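Local coordinates for protein 2-aminomuconic 6-semialdehyde dehydrogenase (Pseudomonas sp., PDB 7BZV) that probably catalyses the NAD+-dependent oxidation of 2-aminomuconic 6-semialdehyde in the meta-cleavage breakdown of 2-aminophenol, working as a tetramer, at residues Y5-D10 with H35-D40; V66-R71 with E194-P199; A114-T119 with G467-L472. All coordinates share one frame; numbering follows the deposited sequence.

In the fold
Contact 1 is buried and largely polar. It joins strand 3-9 to the end of its parallel neighbour 30-35 and the loop that follows. Contact 2 lies at the surface, where helix 62-78 meets the end of helix 184-196 through a tryptophan and an arginine. Contact 3 is buried and apolar, between helix 95-119 and helix 468-474. Contacts 1 and 2 touch where Phe-8 packs on Glu-194, with centres about 22 Å apart. Contacts 2 and 3 have centres about 17 Å apart and are tied by the salt bridge of Arg-70 with Asp-115. That pair also reaches a second subunit, whereas contact 1 is touched by no other chain.

Contact 1: Y5-D10 with H35-D40; sequences YRNFVD and HEADRD
The amide nitrogen ND2 of Asn-7 is held by two backbone carbonyls. One is His-35 O, 2.9 Å from Asn-7 ND2; the other is the carbonyl of Val-14. The bond to His-35 is bent, 132° at the hydrogen, and the donor stands above the carbonyl plane. Asn-7 OD1 accepts from the backbone N-H of His-207, so both ends of the amide are used and its flip is fixed. The CB of Ala-37 packs against Asn-7 OD1 at 3.6 Å.

Two residues before Asn-7, Tyr-5 O accepts from His-35 N over 3.2 Å. The donor lies nearly along the C=O axis. This is a rung between strands 3-9 and 30-35, parallel neighbours in the N-terminal sheet.

The His-35 side chain runs beside that of Arg-6, pointing the same way. Arg-6 CG sits over one ring face, 4.2 Å from the ring centroid of His-35, in a CH-pi contact. It is offset toward the rim, near CD2 and NE2. The guanidinium turns off at chi3 (-52°), and its plane is 63° from the ring plane. Both ring nitrogens are engaged. His-35 ND1 accepts the N-H of Ser-16 and NE2 faces the oxygen Gln-4 OE1, which is consistent with a proton on NE2 and a neutral ring.

Contact 2: V66-R71 with E194-P199; sequences VDWLRR and EAVGIP
Helix 62-78 passes the C-terminal end of helix 184-196, where the chain turns away toward Pro-199. The turn is a Schellman motif. Gly-197 is its C-prime residue with phi 100°. Ile-198 N reaches back to Met-193 O, and Gly-197 N bonds weakly to Glu-194 O. At the backbone angles of Gly-197 a CB would press on the preceding carbonyl O. The nearest pair of CA atoms is Arg-71 CA and Val-196 CA, 6.6 Å apart.

Trp-68 enters the turn with the six-membered part of its indole. Its CG lies anti to the carbonyl carbon (chi1 -81°), and the far rim of the ring reaches Val-196 and Gly-197. The carbonyl of Val-196 meets the indole at its edge, with Trp-68 CZ3 3.2 Å from Val-196 O. Trp-68 CH2 comes within 3.3 Å of Gly-197 O. Ile-198 lies over one face and runs past the indole in the opposite direction. Its CD1 is 3.4 Å above the ring plane, toward the rim at CE3. Trp-57 also meets the Trp-68 ring, and Pro-199 packs on Trp-57. A loop of the same chain thus joins the cluster.

Val-196 points toward helix 62-78. Its CG1 packs 3.6 Å from Arg-71 O, and its side chain also touches Ile-72 and Glu-75. The Arg-71 side chain folds back at chi2 and chi3 and runs past Val-196. The guanidinium of Arg-71, an exposed residue, grips the carbonyl at the helix end with two weak hydrogen bonds. Arg-71 NH2 is 2.8 Å from Val-196 O, and Arg-71 NH1 is 3.3 Å from the same oxygen.

Contact 3: A114-T119 with G467-L472; sequences ADILAT and GGMHSL
Ile-116 fills the tight centre of this contact with both of its branches. Ile-116 CG2 lies anti to the backbone N, and Leu-472 CD2 meets it at 3.6 Å. The two side chains cross obliquely. The longer branch extends the other way, placing Ile-116 CD1 3.8 Å from Gly-468 CA. Gly-468 has no side chain, so the methyl packs directly on backbone. Leu-472 CD2 also approaches the backbone of Leu-117, with 4.1 Å to Leu-117 CA. Phe-113 and Cys-170 add to the packing around Leu-472.

The axes of 114-119 and 468-472 cross at -80° and come within 10.1 Å. This near-perpendicular helix packing, within the aldehyde dehydrogenase family region, sets a helix late in the chain against helix 95-119, which also packs on helix 62-78. Gly-467 N donates to Ser-471 OG over 2.6 Å in an almost straight bond.

The looser side belongs to Met-469, which is partly exposed. Its chain bends at chi2 and chi3 and slides past Ile-116 in the opposite direction, with Met-469 SD 3.9 Å from Ile-116 CG2. A bound PEG fragment lies about 4 Å from the Met-469 side chain. Past Ile-116 the first helix runs to a subunit interface, where Thr-119 OG1 hydrogen-bonds Thr-119 OG1 of the second subunit.

Contact 1: Y5-D10 with H35-D40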
loop_
_atom_site.group_PDB
_atom_site.type_symbol
_atom_site.label_atom_id
_atom_site.label_comp_id
_atom_site.label_asym_id
_atom_site.label_seq_id
_atom_site.Cartn_x
_atom_site.Cartn_y
_atom_site.Cartn_z
ATOM N N TYR B 5 31.528 -0.201 -32.685
ATOM C CA TYR B 5 30.348 -0.355 -31.843
ATOM C C TYR B 5 29.341 -1.119 -32.705
ATOM O O TYR B 5 28.780 -0.567 -33.660
ATOM C CB TYR B 5 29.854 1.015 -31.366
ATOM C CG TYR B 5 30.661 1.635 -30.221
ATOM C CD1 TYR B 5 31.167 0.854 -29.191
ATOM C CD2 TYR B 5 30.907 3.007 -30.182
ATOM C CE1 TYR B 5 31.884 1.428 -28.136
ATOM C CE2 TYR B 5 31.627 3.589 -29.137
ATOM C CZ TYR B 5 32.116 2.789 -28.118
ATOM O OH TYR B 5 32.833 3.346 -27.070
ATOM N N ARG B 6 29.176 -2.407 -32.415
ATOM C CA ARG B 6 28.350 -3.272 -33.242
ATOM C C ARG B 6 26.967 -3.451 -32.631
ATOM O O ARG B 6 26.714 -3.094 -31.477
ATOM C CB ARG B 6 29.012 -4.636 -33.435
ATOM C CG ARG B 6 30.354 -4.569 -34.157
ATOM C CD ARG B 6 31.099 -5.898 -34.120
ATOM N NE ARG B 6 31.212 -6.410 -32.761
ATOM C CZ ARG B 6 32.246 -6.193 -31.958
ATOM N NH1 ARG B 6 33.277 -5.475 -32.392
ATOM N NH2 ARG B 6 32.244 -6.697 -30.725
ATOM N N ASN B 7 26.062 -4.000 -33.435
ATOM C CA ASN B 7 24.764 -4.414 -32.937
ATOM C C ASN B 7 24.892 -5.733 -32.175
ATOM O O ASN B 7 25.860 -6.482 -32.345
ATOM C CB ASN B 7 23.767 -4.587 -34.084
ATOM C CG ASN B 7 23.664 -3.367 -34.963
ATOM O OD1 ASN B 7 22.912 -2.446 -34.672
ATOM N ND2 ASN B 7 24.410 -3.367 -36.070
ATOM N N PHE B 8 23.888 -6.018 -31.339
ATOM C CA PHE B 8 23.853 -7.253 -30.552
ATOM C C PHE B 8 22.437 -7.811 -30.649
ATOM O O PHE B 8 21.505 -7.264 -30.051
ATOM C CB PHE B 8 24.295 -6.970 -29.108
ATOM C CG PHE B 8 24.500 -8.202 -28.272
ATOM C CD1 PHE B 8 25.572 -9.040 -28.495
ATOM C CD2 PHE B 8 23.612 -8.505 -27.235
ATOM C CE1 PHE B 8 25.755 -10.188 -27.730
ATOM C CE2 PHE B 8 23.777 -9.648 -26.467
ATOM C CZ PHE B 8 24.853 -10.487 -26.706
ATOM N N VAL B 9 22.253 -8.886 -31.416
ATOM C CA VAL B 9 20.921 -9.426 -31.677
ATOM C C VAL B 9 20.961 -10.920 -31.423
ATOM O O VAL B 9 21.782 -11.634 -32.017
ATOM C CB VAL B 9 20.438 -9.126 -33.110
ATOM C CG1 VAL B 9 19.142 -9.878 -33.413
ATOM C CG2 VAL B 9 20.237 -7.609 -33.298
ATOM N N ASP B 10 20.076 -11.391 -30.549
ATOM C CA ASP B 10 19.922 -12.816 -30.266
ATOM C C ASP B 10 21.265 -13.447 -29.916
ATOM O O ASP B 10 21.621 -14.518 -30.410
ATOM C CB ASP B 10 19.286 -13.543 -31.456
ATOM C CG ASP B 10 18.553 -14.817 -31.049
ATOM O OD1 ASP B 10 18.296 -15.026 -29.836
ATOM O OD2 ASP B 10 18.217 -15.607 -31.953
ATOM N N HIS B 35 27.711 0.534 -36.462
ATOM C CA HIS B 35 27.118 -0.285 -37.512
ATOM C C HIS B 35 25.608 -0.157 -37.468
ATOM O O HIS B 35 24.969 -0.602 -36.508
ATOM C CB HIS B 35 27.544 -1.736 -37.350
ATOM C CG HIS B 35 29.023 -1.934 -37.455
ATOM N ND1 HIS B 35 29.608 -2.677 -38.461
ATOM C CD2 HIS B 35 30.038 -1.467 -36.694
ATOM C CE1 HIS B 35 30.919 -2.677 -38.298
ATOM N NE2 HIS B 35 31.207 -1.948 -37.235
ATOM N N GLU B 36 25.044 0.425 -38.524
ATOM C CA GLU B 36 23.629 0.750 -38.547
ATOM C C GLU B 36 22.798 -0.485 -38.868
ATOM O O GLU B 36 23.181 -1.309 -39.697
ATOM C CB GLU B 36 23.353 1.856 -39.566
ATOM C CG GLU B 36 21.905 2.350 -39.557
ATOM C CD GLU B 36 21.670 3.573 -40.430
ATOM O OE1 GLU B 36 22.640 4.071 -41.026
ATOM O OE2 GLU B 36 20.504 4.034 -40.510
ATOM N N ALA B 37 21.648 -0.593 -38.211
ATOM C CA ALA B 37 20.749 -1.728 -38.358
ATOM C C ALA B 37 19.633 -1.377 -39.329
ATOM O O ALA B 37 19.015 -0.311 -39.208
ATOM C CB ALA B 37 20.154 -2.117 -37.004
ATOM N N ASP B 38 19.364 -2.280 -40.276
ATOM C CA ASP B 38 18.295 -2.072 -41.246
ATOM C C ASP B 38 16.966 -2.568 -40.682
ATOM O O ASP B 38 16.897 -3.136 -39.590
ATOM C CB ASP B 38 18.601 -2.786 -42.568
ATOM C CG ASP B 38 19.053 -4.213 -42.367
ATOM O OD1 ASP B 38 18.385 -4.947 -41.605
ATOM O OD2 ASP B 38 20.075 -4.607 -42.979
ATOM N N ARG B 39 15.891 -2.340 -41.441
ATOM C CA ARG B 39 14.579 -2.821 -41.019
ATOM C C ARG B 39 14.610 -4.310 -40.709
ATOM O O ARG B 39 13.928 -4.769 -39.780
ATOM C CB ARG B 39 13.537 -2.529 -42.104
ATOM C CG ARG B 39 12.097 -2.618 -41.624
ATOM C CD ARG B 39 11.121 -2.025 -42.630
ATOM N NE ARG B 39 10.420 -0.876 -42.073
ATOM C CZ ARG B 39 10.513 0.356 -42.554
ATOM N NH1 ARG B 39 11.268 0.594 -43.626
ATOM N NH2 ARG B 39 9.846 1.353 -41.969
ATOM N N ASP B 40 15.410 -5.069 -41.463
ATOM C CA ASP B 40 15.442 -6.522 -41.326
ATOM C C ASP B 40 15.988 -6.937 -39.969
ATOM O O ASP B 40 15.464 -7.857 -39.329
ATOM C CB ASP B 40 16.313 -7.144 -42.423
ATOM C CG ASP B 40 15.584 -7.318 -43.730
ATOM O OD1 ASP B 40 14.356 -7.102 -43.769
ATOM O OD2 ASP B 40 16.252 -7.680 -44.724
#

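Contact 2: V66-R71 with E194-P199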
loop_
_atom_site.group_PDB
_atom_site.type_symbol
_atom_site.label_atom_id
_atom_site.label_comp_id
_atom_site.label_asym_id
_atom_site.label_seq_id
_atom_site.Cartn_x
_atom_site.Cartn_y
_atom_site.Cartn_z
ATOM N N VAL B 66 15.537 -10.694 -9.856
ATOM C CA VAL B 66 16.207 -9.880 -8.854
ATOM C C VAL B 66 17.703 -10.146 -8.918
ATOM O O VAL B 66 18.519 -9.220 -9.043
ATOM C CB VAL B 66 15.639 -10.163 -7.449
ATOM C CG1 VAL B 66 16.555 -9.512 -6.397
ATOM C CG2 VAL B 66 14.194 -9.625 -7.295
ATOM N N ASP B 67 18.082 -11.425 -8.875
ATOM C CA ASP B 67 19.494 -11.795 -8.915
ATOM C C ASP B 67 20.152 -11.373 -10.232
ATOM O O ASP B 67 21.284 -10.886 -10.237
ATOM C CB ASP B 67 19.646 -13.308 -8.712
ATOM C CG ASP B 67 19.333 -13.757 -7.287
ATOM O OD1 ASP B 67 19.162 -12.888 -6.413
ATOM O OD2 ASP B 67 19.237 -14.982 -7.037
ATOM N N TRP B 68 19.479 -11.589 -11.366
ATOM C CA TRP B 68 20.051 -11.160 -12.643
ATOM C C TRP B 68 20.339 -9.668 -12.624
ATOM O O TRP B 68 21.411 -9.223 -13.041
ATOM C CB TRP B 68 19.090 -11.480 -13.796
ATOM C CG TRP B 68 19.097 -12.883 -14.325
ATOM C CD1 TRP B 68 18.042 -13.757 -14.342
ATOM C CD2 TRP B 68 20.183 -13.552 -14.953
ATOM N NE1 TRP B 68 18.421 -14.947 -14.913
ATOM C CE2 TRP B 68 19.725 -14.843 -15.315
ATOM C CE3 TRP B 68 21.499 -13.191 -15.243
ATOM C CZ2 TRP B 68 20.536 -15.767 -15.955
ATOM C CZ3 TRP B 68 22.300 -14.108 -15.878
ATOM C CH2 TRP B 68 21.822 -15.386 -16.213
ATOM N N LEU B 69 19.374 -8.871 -12.130
ATOM C CA LEU B 69 19.545 -7.420 -12.121
ATOM C C LEU B 69 20.757 -7.038 -11.283
ATOM O O LEU B 69 21.497 -6.111 -11.626
ATOM C CB LEU B 69 18.292 -6.719 -11.565
ATOM C CG LEU B 69 17.037 -6.838 -12.429
ATOM C CD1 LEU B 69 15.836 -6.325 -11.612
ATOM C CD2 LEU B 69 17.176 -6.068 -13.679
ATOM N N ARG B 70 20.960 -7.739 -10.167
ATOM C CA ARG B 70 22.117 -7.467 -9.321
ATOM C C ARG B 70 23.414 -7.954 -9.970
ATOM O O ARG B 70 24.455 -7.307 -9.838
ATOM C CB ARG B 70 21.890 -8.105 -7.947
ATOM C CG ARG B 70 20.880 -7.341 -7.121
ATOM C CD ARG B 70 20.416 -8.104 -5.842
ATOM N NE ARG B 70 19.441 -7.327 -5.079
ATOM C CZ ARG B 70 18.680 -7.821 -4.101
ATOM N NH1 ARG B 70 18.775 -9.103 -3.737
ATOM N NH2 ARG B 70 17.829 -7.034 -3.486
ATOM N N ARG B 71 23.379 -9.091 -10.676
ATOM C CA ARG B 71 24.584 -9.549 -11.371
ATOM C C ARG B 71 24.969 -8.574 -12.469
ATOM O O ARG B 71 26.157 -8.300 -12.677
ATOM C CB ARG B 71 24.366 -10.948 -11.941
ATOM C CG ARG B 71 23.894 -11.932 -10.889
ATOM C CD ARG B 71 24.667 -13.217 -10.951
ATOM N NE ARG B 71 24.182 -14.099 -12.006
ATOM C CZ ARG B 71 24.877 -14.429 -13.088
ATOM N NH1 ARG B 71 26.103 -13.945 -13.268
ATOM N NH2 ARG B 71 24.348 -15.252 -13.986
ATOM N N GLU B 194 25.944 -10.093 -21.979
ATOM C CA GLU B 194 26.527 -11.330 -22.471
ATOM C C GLU B 194 27.437 -11.940 -21.423
ATOM O O GLU B 194 27.432 -13.159 -21.239
ATOM C CB GLU B 194 27.279 -11.034 -23.772
ATOM C CG GLU B 194 28.152 -12.159 -24.262
ATOM C CD GLU B 194 28.929 -11.738 -25.490
ATOM O OE1 GLU B 194 29.762 -10.809 -25.380
ATOM O OE2 GLU B 194 28.678 -12.308 -26.567
ATOM N N ALA B 195 28.213 -11.107 -20.711
ATOM C CA ALA B 195 29.182 -11.637 -19.749
ATOM C C ALA B 195 28.502 -12.350 -18.587
ATOM O O ALA B 195 28.962 -13.411 -18.153
ATOM C CB ALA B 195 30.083 -10.527 -19.219
ATOM N N VAL B 196 27.411 -11.787 -18.056
ATOM C CA VAL B 196 26.780 -12.417 -16.901
ATOM C C VAL B 196 25.898 -13.583 -17.305
ATOM O O VAL B 196 25.444 -14.338 -16.440
ATOM C CB VAL B 196 25.946 -11.426 -16.069
ATOM C CG1 VAL B 196 26.814 -10.290 -15.579
ATOM C CG2 VAL B 196 24.785 -10.887 -16.874
ATOM N N GLY B 197 25.602 -13.718 -18.585
ATOM C CA GLY B 197 24.856 -14.851 -19.074
ATOM C C GLY B 197 23.386 -14.615 -19.315
ATOM O O GLY B 197 22.627 -15.589 -19.360
ATOM N N ILE B 198 22.956 -13.369 -19.476
ATOM C CA ILE B 198 21.570 -13.101 -19.843
ATOM C C ILE B 198 21.245 -13.918 -21.093
ATOM O O ILE B 198 22.008 -13.896 -22.062
ATOM C CB ILE B 198 21.346 -11.596 -20.067
ATOM C CG1 ILE B 198 21.460 -10.837 -18.736
ATOM C CG2 ILE B 198 20.019 -11.353 -20.767
ATOM C CD1 ILE B 198 20.285 -11.052 -17.784
ATOM N N PRO B 199 20.128 -14.642 -21.133
ATOM C CA PRO B 199 19.857 -15.487 -22.283
ATOM C C PRO B 199 19.821 -14.672 -23.592
ATOM O O PRO B 199 19.389 -13.512 -23.580
ATOM C CB PRO B 199 18.492 -16.098 -21.965
ATOM C CG PRO B 199 18.501 -16.183 -20.481
ATOM C CD PRO B 199 19.191 -14.917 -20.026
#

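Contact 3: A114-T119 with G467-L472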
loop_
_atom_site.group_PDB
_atom_site.type_symbol
_atom_site.label_atom_id
_atom_site.label_comp_id
_atom_site.label_asym_id
_atom_site.label_seq_id
_atom_site.Cartn_x
_atom_site.Cartn_y
_atom_site.Cartn_z
ATOM N N ALA B 114 15.912 -3.985 -8.648
ATOM C CA ALA B 114 15.987 -5.302 -8.029
ATOM C C ALA B 114 15.275 -5.315 -6.667
ATOM O O ALA B 114 14.516 -6.246 -6.361
ATOM C CB ALA B 114 17.448 -5.718 -7.897
ATOM N N ASP B 115 15.521 -4.291 -5.836
ATOM C CA ASP B 115 14.870 -4.175 -4.532
ATOM C C ASP B 115 13.358 -4.048 -4.680
ATOM O O ASP B 115 12.596 -4.720 -3.973
ATOM C CB ASP B 115 15.409 -2.950 -3.758
ATOM C CG ASP B 115 16.857 -3.080 -3.339
ATOM O OD1 ASP B 115 17.438 -4.189 -3.333
ATOM O OD2 ASP B 115 17.460 -2.037 -3.047
ATOM N N ILE B 116 12.901 -3.182 -5.590
ATOM C CA ILE B 116 11.458 -2.994 -5.793
ATOM C C ILE B 116 10.791 -4.286 -6.227
ATOM O O ILE B 116 9.718 -4.656 -5.743
ATOM C CB ILE B 116 11.206 -1.893 -6.831
ATOM C CG1 ILE B 116 11.554 -0.580 -6.135
ATOM C CG2 ILE B 116 9.744 -1.884 -7.309
ATOM C CD1 ILE B 116 12.016 0.493 -7.013
ATOM N N LEU B 117 11.430 -5.012 -7.137
ATOM C CA LEU B 117 10.875 -6.293 -7.576
ATOM C C LEU B 117 10.848 -7.283 -6.434
ATOM O O LEU B 117 9.866 -8.009 -6.253
ATOM C CB LEU B 117 11.700 -6.849 -8.737
ATOM C CG LEU B 117 11.265 -8.198 -9.334
ATOM C CD1 LEU B 117 9.835 -8.154 -9.849
ATOM C CD2 LEU B 117 12.282 -8.618 -10.451
ATOM N N ALA B 118 11.906 -7.301 -5.625
ATOM C CA ALA B 118 11.974 -8.293 -4.558
ATOM C C ALA B 118 10.814 -8.156 -3.583
ATOM O O ALA B 118 10.313 -9.166 -3.078
ATOM C CB ALA B 118 13.308 -8.182 -3.806
ATOM N N THR B 119 10.341 -6.932 -3.327
ATOM C CA THR B 119 9.293 -6.758 -2.338
ATOM C C THR B 119 7.927 -6.444 -2.941
ATOM O O THR B 119 6.984 -6.219 -2.190
ATOM C CB THR B 119 9.685 -5.670 -1.336
ATOM O OG1 THR B 119 9.872 -4.433 -2.028
ATOM C CG2 THR B 119 10.980 -6.009 -0.617
ATOM N N GLY B 467 9.079 5.016 -11.950
ATOM C CA GLY B 467 9.658 5.071 -10.629
ATOM C C GLY B 467 8.850 4.117 -9.799
ATOM O O GLY B 467 7.615 4.072 -9.908
ATOM N N GLY B 468 9.560 3.323 -8.986
ATOM C CA GLY B 468 8.896 2.425 -8.077
ATOM C C GLY B 468 7.953 1.528 -8.824
ATOM O O GLY B 468 8.193 1.139 -9.979
ATOM N N MET B 469 6.812 1.270 -8.202
ATOM C CA MET B 469 5.804 0.426 -8.820
ATOM C C MET B 469 5.150 1.041 -10.035
ATOM O O MET B 469 4.481 0.316 -10.781
ATOM C CB MET B 469 4.702 0.039 -7.829
ATOM C CG MET B 469 5.146 -0.772 -6.648
ATOM S SD MET B 469 5.870 -2.396 -7.071
ATOM C CE MET B 469 4.690 -3.255 -8.087
ATOM N N HIS B 470 5.249 2.357 -10.217
ATOM C CA HIS B 470 4.734 2.941 -11.443
ATOM C C HIS B 470 5.483 2.379 -12.640
ATOM O O HIS B 470 4.888 2.120 -13.692
ATOM C CB HIS B 470 4.869 4.457 -11.401
ATOM C CG HIS B 470 4.151 5.104 -10.258
ATOM N ND1 HIS B 470 2.826 5.471 -10.318
ATOM C CD2 HIS B 470 4.571 5.416 -9.010
ATOM C CE1 HIS B 470 2.483 6.054 -9.182
ATOM N NE2 HIS B 470 3.519 6.018 -8.366
ATOM N N SER B 471 6.798 2.188 -12.505
ATOM C CA SER B 471 7.547 1.513 -13.570
ATOM C C SER B 471 7.123 0.065 -13.722
ATOM O O SER B 471 6.921 -0.416 -14.843
ATOM C CB SER B 471 9.045 1.591 -13.295
ATOM O OG SER B 471 9.468 2.916 -13.473
ATOM N N LEU B 472 7.002 -0.665 -12.612
ATOM C CA LEU B 472 6.713 -2.091 -12.708
ATOM C C LEU B 472 5.326 -2.328 -13.289
ATOM O O LEU B 472 5.084 -3.349 -13.945
ATOM C CB LEU B 472 6.822 -2.769 -11.336
ATOM C CG LEU B 472 8.090 -3.589 -11.038
ATOM C CD1 LEU B 472 9.265 -2.734 -11.343
ATOM C CD2 LEU B 472 8.077 -4.075 -9.623
#